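Local coordinates for protein methyltransferase (Streptococcus pyogenes, PDB 2ESR) that probably transfers a methyl group to its substrate, as a member of a family of Rossmann-like methyltransferases that use S-adenosylmethionine, at residues Q131-C136 / V164-N169; G33-L38 / L103-P108; T118-A123 / K146-L151. One frame throughout, in Å; residues are numbered along the deposited sequence.

Interaction 1 of 3, residues Q131-C136 / V164-N169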
ATOM      1  N   GLN A 131     -15.559  -0.299 -13.021  1.00 21.39           N
ATOM      2  CA  GLN A 131     -16.676   0.140 -12.183  1.00 19.65           C
ATOM      3  C   GLN A 131     -16.285   1.117 -11.087  1.00 19.03           C
ATOM      4  O   GLN A 131     -16.940   1.202 -10.048  1.00 19.98           O
ATOM      5  CB  GLN A 131     -17.338  -1.083 -11.551  1.00 20.55           C
ATOM      6  CG  GLN A 131     -17.946  -2.028 -12.566  1.00 22.54           C
ATOM      7  CD  GLN A 131     -19.016  -1.352 -13.391  1.00 23.31           C
ATOM      8  OE1 GLN A 131     -19.932  -0.736 -12.845  1.00 21.84           O
ATOM      9  NE2 GLN A 131     -18.912  -1.460 -14.713  1.00 24.30           N
ATOM     10  N   VAL A 132     -15.224   1.875 -11.329  1.00 18.52           N
ATOM     11  CA  VAL A 132     -14.750   2.832 -10.340  1.00 17.12           C
ATOM     12  C   VAL A 132     -15.743   3.939  -9.993  1.00 16.34           C
ATOM     13  O   VAL A 132     -16.574   4.342 -10.812  1.00 16.31           O
ATOM     14  CB  VAL A 132     -13.445   3.521 -10.828  1.00 14.30           C
ATOM     15  CG1 VAL A 132     -13.759   4.456 -11.973  1.00 15.48           C
ATOM     16  CG2 VAL A 132     -12.773   4.279  -9.693  1.00 15.05           C
HETATM   17  N   MSE A 133     -15.650   4.412  -8.758  1.00 17.42           N
HETATM   18  CA  MSE A 133     -16.432   5.541  -8.301  1.00 16.88           C
HETATM   19  C   MSE A 133     -15.376   6.523  -7.786  1.00 16.76           C
HETATM   20  O   MSE A 133     -14.586   6.183  -6.892  1.00 17.52           O
HETATM   21  CB  MSE A 133     -17.385   5.153  -7.169  1.00 18.20           C
HETATM   22  CG  MSE A 133     -18.631   4.446  -7.656  1.00 20.88           C
HETATM   23 SE   MSE A 133     -19.812   4.141  -6.174  1.00 28.20          SE
HETATM   24  CE  MSE A 133     -18.839   2.742  -5.317  1.00 26.11           C
ATOM     25  N   VAL A 134     -15.315   7.707  -8.391  1.00 16.65           N
ATOM     26  CA  VAL A 134     -14.386   8.747  -7.952  1.00 17.07           C
ATOM     27  C   VAL A 134     -15.258   9.767  -7.223  1.00 17.71           C
ATOM     28  O   VAL A 134     -16.054  10.501  -7.833  1.00 17.31           O
ATOM     29  CB  VAL A 134     -13.651   9.414  -9.136  1.00 16.40           C
ATOM     30  CG1 VAL A 134     -12.706  10.498  -8.615  1.00 21.10           C
ATOM     31  CG2 VAL A 134     -12.839   8.369  -9.890  1.00 18.35           C
ATOM     32  N   VAL A 135     -15.114   9.779  -5.904  1.00 16.86           N
ATOM     33  CA  VAL A 135     -15.895  10.636  -5.027  1.00 17.77           C
ATOM     34  C   VAL A 135     -15.155  11.898  -4.647  1.00 17.76           C
ATOM     35  O   VAL A 135     -14.096  11.852  -4.016  1.00 18.46           O
ATOM     36  CB  VAL A 135     -16.277   9.870  -3.739  1.00 16.95           C
ATOM     37  CG1 VAL A 135     -17.127  10.740  -2.848  1.00 18.28           C
ATOM     38  CG2 VAL A 135     -17.020   8.592  -4.104  1.00 18.85           C
ATOM     39  N   CYS A 136     -15.740  13.031  -5.014  1.00 18.36           N
ATOM     40  CA  CYS A 136     -15.146  14.325  -4.742  1.00 20.00           C
ATOM     41  C   CYS A 136     -15.955  15.111  -3.731  1.00 21.16           C
ATOM     42  O   CYS A 136     -17.151  15.305  -3.911  1.00 22.12           O
ATOM     43  CB  CYS A 136     -15.065  15.137  -6.032  1.00 20.89           C
ATOM     44  SG  CYS A 136     -14.270  14.275  -7.404  1.00 22.44           S
ATOM     45  N   VAL A 164     -20.875  16.775  -2.674  1.00 20.52           N
ATOM     46  CA  VAL A 164     -20.218  15.534  -3.040  1.00 21.67           C
ATOM     47  C   VAL A 164     -20.591  15.236  -4.481  1.00 20.94           C
ATOM     48  O   VAL A 164     -21.767  15.226  -4.844  1.00 21.65           O
ATOM     49  CB  VAL A 164     -20.662  14.349  -2.155  1.00 21.52           C
ATOM     50  CG1 VAL A 164     -20.082  13.050  -2.703  1.00 22.63           C
ATOM     51  CG2 VAL A 164     -20.189  14.562  -0.722  1.00 24.17           C
ATOM     52  N   THR A 165     -19.575  15.021  -5.302  1.00 19.55           N
ATOM     53  CA  THR A 165     -19.773  14.717  -6.709  1.00 19.09           C
ATOM     54  C   THR A 165     -19.103  13.373  -6.962  1.00 18.73           C
ATOM     55  O   THR A 165     -17.949  13.167  -6.588  1.00 19.17           O
ATOM     56  CB  THR A 165     -19.104  15.778  -7.601  1.00 19.68           C
ATOM     57  OG1 THR A 165     -19.626  17.076  -7.281  1.00 22.44           O
ATOM     58  CG2 THR A 165     -19.368  15.486  -9.076  1.00 21.65           C
ATOM     59  N   VAL A 166     -19.823  12.458  -7.592  1.00 16.98           N
ATOM     60  CA  VAL A 166     -19.260  11.148  -7.873  1.00 17.38           C
ATOM     61  C   VAL A 166     -19.153  10.950  -9.374  1.00 17.73           C
ATOM     62  O   VAL A 166     -20.143  11.092 -10.089  1.00 18.76           O
ATOM     63  CB  VAL A 166     -20.148  10.028  -7.316  1.00 17.95           C
ATOM     64  CG1 VAL A 166     -19.482   8.666  -7.565  1.00 19.48           C
ATOM     65  CG2 VAL A 166     -20.412  10.255  -5.831  1.00 19.17           C
ATOM     66  N   TYR A 167     -17.950  10.638  -9.846  1.00 17.55           N
ATOM     67  CA  TYR A 167     -17.723  10.391 -11.264  1.00 17.96           C
ATOM     68  C   TYR A 167     -17.600   8.896 -11.475  1.00 18.56           C
ATOM     69  O   TYR A 167     -17.081   8.183 -10.614  1.00 19.36           O
ATOM     70  CB  TYR A 167     -16.427  11.046 -11.753  1.00 16.92           C
ATOM     71  CG  TYR A 167     -16.495  12.546 -11.901  1.00 17.59           C
ATOM     72  CD1 TYR A 167     -16.211  13.388 -10.828  1.00 16.93           C
ATOM     73  CD2 TYR A 167     -16.837  13.127 -13.124  1.00 19.16           C
ATOM     74  CE1 TYR A 167     -16.263  14.775 -10.970  1.00 17.08           C
ATOM     75  CE2 TYR A 167     -16.894  14.513 -13.275  1.00 18.54           C
ATOM     76  CZ  TYR A 167     -16.604  15.327 -12.196  1.00 19.55           C
ATOM     77  OH  TYR A 167     -16.640  16.697 -12.353  1.00 20.65           O
ATOM     78  N   VAL A 168     -18.079   8.429 -12.623  1.00 18.34           N
ATOM     79  CA  VAL A 168     -18.010   7.017 -12.965  1.00 19.60           C
ATOM     80  C   VAL A 168     -17.760   6.889 -14.461  1.00 20.89           C
ATOM     81  O   VAL A 168     -17.962   7.846 -15.215  1.00 19.87           O
ATOM     82  CB  VAL A 168     -19.333   6.271 -12.643  1.00 19.48           C
ATOM     83  CG1 VAL A 168     -19.681   6.419 -11.168  1.00 17.86           C
ATOM     84  CG2 VAL A 168     -20.459   6.795 -13.520  1.00 21.21           C
ATOM     85  N   ASN A 169     -17.324   5.705 -14.884  1.00 22.12           N
ATOM     86  CA  ASN A 169     -17.070   5.425 -16.296  1.00 25.90           C
ATOM     87  C   ASN A 169     -18.388   5.241 -17.041  1.00 27.52           C
ATOM     88  O   ASN A 169     -19.425   4.971 -16.437  1.00 25.25           O
ATOM     89  CB  ASN A 169     -16.239   4.152 -16.449  1.00 27.49           C
ATOM     90  CG  ASN A 169     -14.762   4.393 -16.256  1.00 29.76           C
ATOM     91  OD1 ASN A 169     -14.069   3.594 -15.627  1.00 32.88           O
ATOM     92  ND2 ASN A 169     -14.263   5.490 -16.814  1.00 33.36           N
TER
HETATM   93  O   HOH W   1     -17.249   3.367 -13.310  1.00 18.99           O
HETATM   94  O   HOH W   2     -18.107  18.130  -5.149  1.00 20.95           O
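C136 lays its SG along the edge of the Y167 ring, 4.0 Å from CD1 of Y167; seen from the ring centroid the sulfur lies 79° off the normal, a sulfur-aromatic contact. Both groups stand anti to the carbonyl carbon (chi1 -52° in C136, -74° in Y167), meeting diagonally on the face shared with V134 and T165. The hydroxyl of Y167 is hydrogen-bonded to P145 O. On the other face, V135 lies alongside V166 and crosses V164 obliquely, V135 CG1 3.8 Å from V164 CG1; V135 touches I26, and V164 touches I22 and M25, of helix 19-26. The backbones run antiparallel beside the fifth strand, as in class I methyltransferase sheets. V134 and Y167 form one hydrogen-bonded pair, V134 N almost straight onto Y167 O at 2.9 Å. C136 and T165 form the next, C136 N reaching T165 O at 2.7 Å. Past the last direct bond a water donates to V132 O and accepts from N169 N, each at 2.8 Å; a second links C136 O and T165 OG1. Polar groups thus pair chiefly through backbone N-H and C=O groups and two waters, while the faces, aliphatic, sulfur and aromatic, cohere mainly by dispersion.

Interaction 2 of 3, residues G33-L38 / L103-P108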
ATOM      1  N   GLY A  33     -12.632  -4.692  -2.459  1.00 23.81           N
ATOM      2  CA  GLY A  33     -12.102  -3.780  -3.460  1.00 24.76           C
ATOM      3  C   GLY A  33     -11.006  -2.898  -2.892  1.00 23.41           C
ATOM      4  O   GLY A  33     -10.783  -2.895  -1.680  1.00 23.63           O
ATOM      5  N   ARG A  34     -10.329  -2.147  -3.762  1.00 22.17           N
ATOM      6  CA  ARG A  34      -9.245  -1.259  -3.346  1.00 21.29           C
ATOM      7  C   ARG A  34      -9.648   0.209  -3.361  1.00 19.86           C
ATOM      8  O   ARG A  34     -10.194   0.705  -4.345  1.00 19.17           O
ATOM      9  CB  ARG A  34      -8.021  -1.422  -4.253  1.00 25.30           C
ATOM     10  CG  ARG A  34      -7.241  -2.718  -4.100  1.00 31.79           C
ATOM     11  CD  ARG A  34      -5.826  -2.535  -4.653  1.00 37.13           C
ATOM     12  NE  ARG A  34      -4.999  -3.735  -4.526  1.00 41.97           N
ATOM     13  CZ  ARG A  34      -5.157  -4.831  -5.259  1.00 43.41           C
ATOM     14  NH1 ARG A  34      -6.113  -4.888  -6.179  1.00 46.16           N
ATOM     15  NH2 ARG A  34      -4.355  -5.872  -5.080  1.00 43.73           N
ATOM     16  N   VAL A  35      -9.351   0.899  -2.269  1.00 18.16           N
ATOM     17  CA  VAL A  35      -9.664   2.311  -2.137  1.00 18.29           C
ATOM     18  C   VAL A  35      -8.389   3.145  -2.273  1.00 18.69           C
ATOM     19  O   VAL A  35      -7.321   2.737  -1.810  1.00 17.33           O
ATOM     20  CB  VAL A  35     -10.284   2.615  -0.746  1.00 20.03           C
ATOM     21  CG1 VAL A  35     -10.532   4.116  -0.591  1.00 19.70           C
ATOM     22  CG2 VAL A  35     -11.583   1.848  -0.572  1.00 20.62           C
ATOM     23  N   LEU A  36      -8.505   4.294  -2.932  1.00 17.41           N
ATOM     24  CA  LEU A  36      -7.392   5.231  -3.058  1.00 17.90           C
ATOM     25  C   LEU A  36      -7.897   6.547  -2.476  1.00 18.48           C
ATOM     26  O   LEU A  36      -8.900   7.087  -2.937  1.00 18.24           O
ATOM     27  CB  LEU A  36      -6.983   5.440  -4.520  1.00 16.73           C
ATOM     28  CG  LEU A  36      -5.936   6.548  -4.743  1.00 18.38           C
ATOM     29  CD1 LEU A  36      -4.654   6.222  -3.991  1.00 18.78           C
ATOM     30  CD2 LEU A  36      -5.645   6.689  -6.224  1.00 18.88           C
ATOM     31  N   ASP A  37      -7.214   7.048  -1.453  1.00 18.32           N
ATOM     32  CA  ASP A  37      -7.605   8.300  -0.821  1.00 20.65           C
ATOM     33  C   ASP A  37      -6.457   9.283  -1.009  1.00 20.74           C
ATOM     34  O   ASP A  37      -5.473   9.253  -0.266  1.00 20.70           O
ATOM     35  CB  ASP A  37      -7.866   8.076   0.671  1.00 21.97           C
ATOM     36  CG  ASP A  37      -8.638   9.218   1.314  1.00 27.79           C
ATOM     37  OD1 ASP A  37      -8.622  10.341   0.768  1.00 28.66           O
ATOM     38  OD2 ASP A  37      -9.255   8.987   2.380  1.00 29.86           O
ATOM     39  N   LEU A  38      -6.583  10.140  -2.015  1.00 18.35           N
ATOM     40  CA  LEU A  38      -5.569  11.137  -2.310  1.00 21.39           C
ATOM     41  C   LEU A  38      -5.919  12.384  -1.499  1.00 21.79           C
ATOM     42  O   LEU A  38      -7.095  12.693  -1.307  1.00 25.76           O
ATOM     43  CB  LEU A  38      -5.562  11.445  -3.811  1.00 20.79           C
ATOM     44  CG  LEU A  38      -5.192  10.256  -4.705  1.00 23.96           C
ATOM     45  CD1 LEU A  38      -5.296  10.661  -6.174  1.00 23.61           C
ATOM     46  CD2 LEU A  38      -3.776   9.796  -4.383  1.00 24.00           C
ATOM     47  N   LEU A 103     -12.540   2.520  -5.703  1.00 16.45           N
ATOM     48  CA  LEU A 103     -13.129   3.690  -5.072  1.00 16.84           C
ATOM     49  C   LEU A 103     -12.017   4.695  -4.796  1.00 16.74           C
ATOM     50  O   LEU A 103     -11.021   4.376  -4.155  1.00 18.47           O
ATOM     51  CB  LEU A 103     -13.815   3.277  -3.764  1.00 16.82           C
ATOM     52  CG  LEU A 103     -14.448   4.351  -2.864  1.00 17.89           C
ATOM     53  CD1 LEU A 103     -15.494   5.161  -3.644  1.00 18.12           C
ATOM     54  CD2 LEU A 103     -15.099   3.664  -1.659  1.00 17.97           C
ATOM     55  N   VAL A 104     -12.188   5.910  -5.295  1.00 14.68           N
ATOM     56  CA  VAL A 104     -11.188   6.942  -5.114  1.00 15.78           C
ATOM     57  C   VAL A 104     -11.821   8.150  -4.440  1.00 15.61           C
ATOM     58  O   VAL A 104     -12.883   8.603  -4.850  1.00 18.14           O
ATOM     59  CB  VAL A 104     -10.604   7.372  -6.486  1.00 16.76           C
ATOM     60  CG1 VAL A 104      -9.560   8.463  -6.300  1.00 17.28           C
ATOM     61  CG2 VAL A 104      -9.986   6.163  -7.187  1.00 17.10           C
ATOM     62  N   PHE A 105     -11.178   8.647  -3.393  1.00 15.06           N
ATOM     63  CA  PHE A 105     -11.668   9.826  -2.695  1.00 16.02           C
ATOM     64  C   PHE A 105     -10.741  10.989  -3.004  1.00 16.98           C
ATOM     65  O   PHE A 105      -9.521  10.865  -2.869  1.00 18.77           O
ATOM     66  CB  PHE A 105     -11.712   9.586  -1.185  1.00 14.71           C
ATOM     67  CG  PHE A 105     -12.805   8.647  -0.754  1.00 15.73           C
ATOM     68  CD1 PHE A 105     -14.135   9.008  -0.892  1.00 14.94           C
ATOM     69  CD2 PHE A 105     -12.501   7.391  -0.241  1.00 18.07           C
ATOM     70  CE1 PHE A 105     -15.159   8.123  -0.529  1.00 16.55           C
ATOM     71  CE2 PHE A 105     -13.514   6.498   0.127  1.00 17.60           C
ATOM     72  CZ  PHE A 105     -14.846   6.866  -0.019  1.00 17.95           C
ATOM     73  N   LEU A 106     -11.323  12.116  -3.416  1.00 14.95           N
ATOM     74  CA  LEU A 106     -10.543  13.304  -3.756  1.00 17.72           C
ATOM     75  C   LEU A 106     -11.113  14.547  -3.089  1.00 19.26           C
ATOM     76  O   LEU A 106     -12.262  14.917  -3.324  1.00 20.60           O
ATOM     77  CB  LEU A 106     -10.540  13.547  -5.271  1.00 18.69           C
ATOM     78  CG  LEU A 106     -10.058  12.467  -6.238  1.00 19.43           C
ATOM     79  CD1 LEU A 106     -10.120  13.029  -7.660  1.00 19.75           C
ATOM     80  CD2 LEU A 106      -8.628  12.036  -5.904  1.00 22.03           C
ATOM     81  N   ASP A 107     -10.301  15.181  -2.252  1.00 20.15           N
ATOM     82  CA  ASP A 107     -10.689  16.420  -1.571  1.00 20.94           C
ATOM     83  C   ASP A 107      -9.385  17.200  -1.476  1.00 20.89           C
ATOM     84  O   ASP A 107      -8.764  17.278  -0.416  1.00 21.81           O
ATOM     85  CB  ASP A 107     -11.243  16.137  -0.171  1.00 22.24           C
ATOM     86  CG  ASP A 107     -11.747  17.399   0.517  1.00 26.79           C
ATOM     87  OD1 ASP A 107     -12.425  17.294   1.561  1.00 28.42           O
ATOM     88  OD2 ASP A 107     -11.452  18.501   0.007  1.00 23.67           O
ATOM     89  N   PRO A 108      -8.954  17.793  -2.599  1.00 21.42           N
ATOM     90  CA  PRO A 108      -7.710  18.552  -2.645  1.00 21.00           C
ATOM     91  C   PRO A 108      -7.829  20.063  -2.579  1.00 21.14           C
ATOM     92  O   PRO A 108      -8.928  20.620  -2.605  1.00 21.25           O
ATOM     93  CB  PRO A 108      -7.126  18.117  -3.977  1.00 22.26           C
ATOM     94  CG  PRO A 108      -8.362  18.132  -4.858  1.00 25.07           C
ATOM     95  CD  PRO A 108      -9.495  17.606  -3.961  1.00 22.03           C
TER
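Strands 34-38 and 103-106 run parallel, their axes 12° apart, and L36 is the hub of their pairing: its N donates to L103 O at 2.8 Å and its O accepts from F105 N at 2.8 Å, both donors lying nearly along the C=O axis of the acceptor. The bonds on either side are longer, L103 N to R34 O at 3.3 Å and L38 N to F105 O at 3.1 Å, the latter bent to 145° as the strands begin to part. On one face V35 holds CG1 anti to its backbone N, which carries that methyl to F105 CD2 at 3.8 Å in an oblique approach to the ring, while V35 CG2 lies alongside L103 CD2. D37 follows on this face; its OD1 rests 3.7 Å from F105 CB, with carboxylate and ring planes 54° apart. These are the first and fourth strands of the Rossmann-like sheet, adjacent in space although two further strands come between them in sequence, and in such methyltransferases the cofactor site lies at their C-terminal ends. Consistent with this, D37 precedes a glycine-rich GxGxxA-like sequence and its OD2 accepts a weak hydrogen bond from A46 N, while D107 and P108 open a DPPY sequence of the kind found in amino-methyltransferases. On the opposite face, under helix 111-124, L38 and L106 lie side by side with L38 CD1 3.6 Å from L106 CD2, and L36 CB meets V104 CG2. R34 turns its guanidinium away from this pairing, and its NH2 is hydrogen-bonded to F83 O of the second subunit.

Interaction 3 of 3, residues T118-A123 / K146-L151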
ATOM      1  N   THR A 118      -6.176  15.584 -11.515  1.00 13.16           N
ATOM      2  CA  THR A 118      -5.958  14.283 -10.891  1.00 15.25           C
ATOM      3  C   THR A 118      -6.719  13.159 -11.583  1.00 14.55           C
ATOM      4  O   THR A 118      -6.168  12.085 -11.802  1.00 15.60           O
ATOM      5  CB  THR A 118      -6.312  14.326  -9.389  1.00 17.34           C
ATOM      6  OG1 THR A 118      -5.489  15.313  -8.750  1.00 18.55           O
ATOM      7  CG2 THR A 118      -6.059  12.971  -8.731  1.00 20.10           C
ATOM      8  N   ILE A 119      -7.982  13.397 -11.930  1.00 13.98           N
ATOM      9  CA  ILE A 119      -8.766  12.365 -12.605  1.00 14.77           C
ATOM     10  C   ILE A 119      -8.171  12.093 -13.987  1.00 17.62           C
ATOM     11  O   ILE A 119      -8.113  10.945 -14.437  1.00 16.44           O
ATOM     12  CB  ILE A 119     -10.250  12.776 -12.702  1.00 14.40           C
ATOM     13  CG1 ILE A 119     -10.839  12.826 -11.286  1.00 16.31           C
ATOM     14  CG2 ILE A 119     -11.020  11.786 -13.568  1.00 17.74           C
ATOM     15  CD1 ILE A 119     -12.280  13.266 -11.213  1.00 17.16           C
ATOM     16  N   GLU A 120      -7.718  13.145 -14.662  1.00 17.17           N
ATOM     17  CA  GLU A 120      -7.092  12.961 -15.968  1.00 17.88           C
ATOM     18  C   GLU A 120      -5.837  12.104 -15.811  1.00 17.44           C
ATOM     19  O   GLU A 120      -5.584  11.209 -16.620  1.00 18.52           O
ATOM     20  CB  GLU A 120      -6.715  14.309 -16.578  1.00 19.73           C
ATOM     21  CG  GLU A 120      -7.893  15.124 -17.069  1.00 24.85           C
ATOM     22  CD  GLU A 120      -8.442  14.626 -18.398  1.00 31.14           C
ATOM     23  OE1 GLU A 120      -9.449  15.196 -18.877  1.00 34.78           O
ATOM     24  OE2 GLU A 120      -7.866  13.674 -18.968  1.00 35.62           O
ATOM     25  N   ALA A 121      -5.059  12.368 -14.761  1.00 16.27           N
ATOM     26  CA  ALA A 121      -3.835  11.614 -14.527  1.00 17.85           C
ATOM     27  C   ALA A 121      -4.131  10.161 -14.186  1.00 18.49           C
ATOM     28  O   ALA A 121      -3.461   9.253 -14.689  1.00 19.51           O
ATOM     29  CB  ALA A 121      -3.016  12.256 -13.415  1.00 19.05           C
ATOM     30  N   LEU A 122      -5.124   9.939 -13.330  1.00 16.59           N
ATOM     31  CA  LEU A 122      -5.497   8.578 -12.942  1.00 18.04           C
ATOM     32  C   LEU A 122      -5.966   7.781 -14.153  1.00 19.77           C
ATOM     33  O   LEU A 122      -5.634   6.597 -14.298  1.00 19.28           O
ATOM     34  CB  LEU A 122      -6.610   8.609 -11.898  1.00 17.49           C
ATOM     35  CG  LEU A 122      -6.240   9.071 -10.488  1.00 15.51           C
ATOM     36  CD1 LEU A 122      -7.502   9.319  -9.687  1.00 17.18           C
ATOM     37  CD2 LEU A 122      -5.347   8.008  -9.813  1.00 18.91           C
ATOM     38  N   ALA A 123      -6.735   8.432 -15.021  1.00 19.07           N
ATOM     39  CA  ALA A 123      -7.254   7.783 -16.220  1.00 22.31           C
ATOM     40  C   ALA A 123      -6.133   7.446 -17.197  1.00 24.13           C
ATOM     41  O   ALA A 123      -6.122   6.369 -17.795  1.00 26.26           O
ATOM     42  CB  ALA A 123      -8.284   8.687 -16.898  1.00 22.62           C
ATOM     43  N   LYS A 146     -19.109  18.276 -16.131  1.00 23.18           N
ATOM     44  CA  LYS A 146     -19.889  17.054 -16.276  1.00 24.82           C
ATOM     45  C   LYS A 146     -19.043  15.876 -16.722  1.00 22.32           C
ATOM     46  O   LYS A 146     -19.340  14.730 -16.387  1.00 22.29           O
ATOM     47  CB  LYS A 146     -21.042  17.263 -17.258  1.00 27.43           C
ATOM     48  CG  LYS A 146     -22.208  18.028 -16.656  1.00 33.14           C
ATOM     49  CD  LYS A 146     -23.447  17.920 -17.532  1.00 37.48           C
ATOM     50  CE  LYS A 146     -24.654  18.572 -16.869  1.00 40.73           C
ATOM     51  NZ  LYS A 146     -25.872  18.478 -17.726  1.00 43.48           N
ATOM     52  N   GLU A 147     -17.993  16.156 -17.481  1.00 21.80           N
ATOM     53  CA  GLU A 147     -17.111  15.100 -17.953  1.00 21.85           C
ATOM     54  C   GLU A 147     -15.639  15.423 -17.748  1.00 20.74           C
ATOM     55  O   GLU A 147     -15.204  16.562 -17.913  1.00 22.65           O
ATOM     56  CB  GLU A 147     -17.356  14.818 -19.442  1.00 25.38           C
ATOM     57  CG  GLU A 147     -18.674  14.129 -19.743  1.00 31.16           C
ATOM     58  CD  GLU A 147     -18.906  13.934 -21.234  1.00 35.72           C
ATOM     59  OE1 GLU A 147     -19.929  13.314 -21.597  1.00 39.67           O
ATOM     60  OE2 GLU A 147     -18.069  14.396 -22.040  1.00 37.31           O
ATOM     61  N   ILE A 148     -14.883  14.402 -17.377  1.00 18.80           N
ATOM     62  CA  ILE A 148     -13.444  14.516 -17.174  1.00 21.15           C
ATOM     63  C   ILE A 148     -12.874  13.227 -17.739  1.00 22.22           C
ATOM     64  O   ILE A 148     -13.191  12.145 -17.249  1.00 21.30           O
ATOM     65  CB  ILE A 148     -13.070  14.596 -15.683  1.00 20.72           C
ATOM     66  CG1 ILE A 148     -13.703  15.833 -15.044  1.00 22.07           C
ATOM     67  CG2 ILE A 148     -11.554  14.629 -15.536  1.00 21.18           C
ATOM     68  CD1 ILE A 148     -13.515  15.903 -13.528  1.00 19.91           C
ATOM     69  N   ALA A 149     -12.038  13.339 -18.765  1.00 23.07           N
ATOM     70  CA  ALA A 149     -11.462  12.156 -19.389  1.00 26.01           C
ATOM     71  C   ALA A 149     -12.617  11.246 -19.811  1.00 25.63           C
ATOM     72  O   ALA A 149     -13.563  11.696 -20.448  1.00 26.50           O
ATOM     73  CB  ALA A 149     -10.539  11.435 -18.403  1.00 25.87           C
ATOM     74  N   THR A 150     -12.552   9.973 -19.437  1.00 26.67           N
ATOM     75  CA  THR A 150     -13.604   9.031 -19.795  1.00 28.24           C
ATOM     76  C   THR A 150     -14.713   8.962 -18.752  1.00 27.26           C
ATOM     77  O   THR A 150     -15.640   8.162 -18.872  1.00 29.21           O
ATOM     78  CB  THR A 150     -13.032   7.620 -19.970  1.00 30.21           C
ATOM     79  OG1 THR A 150     -12.486   7.172 -18.721  1.00 33.32           O
ATOM     80  CG2 THR A 150     -11.933   7.623 -21.015  1.00 32.70           C
ATOM     81  N   LEU A 151     -14.630   9.808 -17.731  1.00 24.69           N
ATOM     82  CA  LEU A 151     -15.631   9.784 -16.678  1.00 22.71           C
ATOM     83  C   LEU A 151     -16.692  10.867 -16.780  1.00 22.07           C
ATOM     84  O   LEU A 151     -16.502  11.891 -17.442  1.00 22.88           O
ATOM     85  CB  LEU A 151     -14.957   9.865 -15.307  1.00 24.42           C
ATOM     86  CG  LEU A 151     -14.020   8.719 -14.922  1.00 24.86           C
ATOM     87  CD1 LEU A 151     -12.676   8.885 -15.625  1.00 27.49           C
ATOM     88  CD2 LEU A 151     -13.826   8.717 -13.413  1.00 28.29           C
TER
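With chi1 at -66° in I119 and -61° in I148, each isoleucine has CG2 anti to its backbone N, and these torsions bring the CG2 methyls together where the side chains cross at about a right angle. CG2 of I119 stands 3.5 Å from CG2 of I148, shorter than an ordinary carbon-carbon contact, and the latter also lies against I119 CB. The motif facing helix 111-124 is a two-residue beta hairpin, its type II' turn from I148 to L151 closed by I148 N to L151 O at 3.0 Å and L151 N to I148 O at 2.8 Å. It brings the far end of the Rossmann-like sheet against a helix that also packs, through I119, on L106 of strand 101-106. The CD1 atoms of the isoleucines meet as well. L151, from the other arm, sets CD1 3.9 Å from I119 CG2, so the I119 methyl touches both arms. Toward solvent the groups become smaller, with A123 CB 3.9 Å from A149 CB, and then polar at E120. E120 folds back at chi2 (-77°), laying OE2 3.5 Å from A149 CB, and its OE1 takes a weak, bent hydrogen bond from A149 N at 3.2 Å.

How the interactions relate
Followed from the N terminus, interaction 2 closes first: strand 34-38 waits until 103-108, past two strands and three helices, for its neighbour. The chain then enters helix 111-124, where interaction 3 opens, and returns to the sheet at 131-136, where interaction 1 opens before interaction 3 has closed at 146-151. Interaction 1 closes last, at 164-169, so these two cross while interaction 2 stands in series before both. V135 links interactions 1 and 2 through probable backbone hydrogen bonds to V104 and L106. Helix 111-124 packs through T118 and I119 on the parallel strands at L106 and also on the hairpin, which in turn meets antiparallel strand 162-169 where I148 touches Y167.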